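Local coordinates for protein peptidyl-tRNA hydrolase (Thermoplasma acidophilum, PDB 1RLK) that probably hydrolyses peptidyl-tRNAs that drop off the ribosome during protein synthesis, releasing the tRNA and an N-acyl amino acid, at residues A[59-62]-A[63-66]. Residues are numbered along the deposited sequence; the frame is centred on the assembly and turned at random.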
# COMPACT_ATOMS: atom_id res chain seq x y z
N ASN A 59 9.78 0.35 -9.43
CA ASN A 59 10.14 0.83 -10.76
C ASN A 59 8.97 0.87 -11.73
O ASN A 59 8.91 1.72 -12.61
CB ASN A 59 11.24 -0.05 -11.35
CG ASN A 59 12.57 0.20 -10.70
OD1 ASN A 59 12.88 1.33 -10.32
ND2 ASN A 59 13.37 -0.86 -10.57
N ASP A 60 8.05 -0.08 -11.59
CA ASP A 60 7.00 -0.21 -12.58
C ASP A 60 5.84 -1.07 -12.11
O ASP A 60 5.80 -1.53 -10.96
CB ASP A 60 7.59 -0.72 -13.92
CG ASP A 60 8.39 -2.00 -13.77
OD1 ASP A 60 8.03 -2.86 -12.94
OD2 ASP A 60 9.39 -2.23 -14.47
N LEU A 61 4.87 -1.24 -13.00
CA LEU A 61 3.67 -1.99 -12.70
C LEU A 61 3.98 -3.42 -12.32
O LEU A 61 3.38 -3.97 -11.41
CB LEU A 61 2.72 -1.93 -13.91
CG LEU A 61 1.33 -2.49 -13.64
CD1 LEU A 61 0.72 -1.83 -12.42
CD2 LEU A 61 0.46 -2.25 -14.88
N ASP A 62 4.93 -4.03 -13.02
CA ASP A 62 5.31 -5.40 -12.69
C ASP A 62 5.68 -5.57 -11.22
O ASP A 62 5.29 -6.56 -10.58
CB ASP A 62 6.46 -5.87 -13.59
CG ASP A 62 5.99 -6.21 -15.00
OD1 ASP A 62 5.01 -6.99 -15.13
OD2 ASP A 62 6.53 -5.72 -16.03
N GLU A 63 6.39 -4.61 -10.65
CA GLU A 63 6.76 -4.70 -9.23
C GLU A 63 5.52 -4.61 -8.35
O GLU A 63 5.38 -5.37 -7.41
CB GLU A 63 7.76 -3.61 -8.82
CG GLU A 63 9.04 -3.55 -9.65
CD GLU A 63 9.86 -4.82 -9.59
OE1 GLU A 63 9.75 -5.57 -8.60
OE2 GLU A 63 10.62 -5.06 -10.56
N ILE A 64 4.63 -3.67 -8.66
CA ILE A 64 3.32 -3.62 -7.97
C ILE A 64 2.62 -4.98 -7.97
O ILE A 64 2.13 -5.44 -6.94
CB ILE A 64 2.39 -2.57 -8.66
CG1 ILE A 64 2.97 -1.16 -8.55
CG2 ILE A 64 0.99 -2.60 -8.05
CD1 ILE A 64 2.97 -0.60 -7.13
N MET A 65 2.59 -5.65 -9.12
CA MET A 65 1.86 -6.91 -9.25
C MET A 65 2.58 -8.08 -8.55
O MET A 65 1.94 -9.02 -8.05
CB MET A 65 1.62 -7.21 -10.74
CG MET A 65 0.78 -6.15 -11.46
SD MET A 65 -0.73 -5.70 -10.55
CE MET A 65 -1.51 -7.21 -10.44
N GLU A 66 3.90 -7.98 -8.45
CA GLU A 66 4.68 -8.97 -7.71
C GLU A 66 4.39 -8.87 -6.21
O GLU A 66 4.25 -9.88 -5.55
CB GLU A 66 6.17 -8.72 -7.96
CG GLU A 66 7.08 -9.74 -7.31
CD GLU A 66 6.93 -11.12 -7.92
OE1 GLU A 66 6.48 -11.23 -9.10
OE2 GLU A 66 7.26 -12.10 -7.23
O HOH W 1 10.12 -4.63 -13.07
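Asp60 N-caps helix 61-74, which is joined to strand 53-58, outermost in the chain's mixed sheet, by Asn59 and Asp60; Asp60 O takes two weak bonds from the first turn, from Glu63 N and from Ile64 N at 3.4 Å. Shorter bonds follow: Met65 N donates to Leu61 O at 2.9 Å, nearly in line with the carbonyl, and Glu66 N to Asp62 O. With CG between its backbone N and carbonyl carbon (chi1 54°), Asp60 folds its carboxylate back over the helix start, where Glu63 N gives OD1 a weak capping bond of 3.3 Å. Glu63 does not return a bond to the backbone of Asp60, so this is a cap without the reciprocal half of a capping box. Its CG instead packs against Asp60 OD1, and the two carboxylates lie with planes 17° apart; Glu63 OE1 is hydrogen-bonded to Tyr114 OH. On the inner face Ile64 settles against Val58, Ile94 and Ile97 of the sheet, while Leu61 crosses Ile64 at about a right angle, CD1 4.2 Å from Ile64 CB. Between the two acids, water 1 is hydrogen-bonded to Asp60 OD1 at 2.7 Å and to Glu63 OE2 at 2.6 Å, bridging like charges.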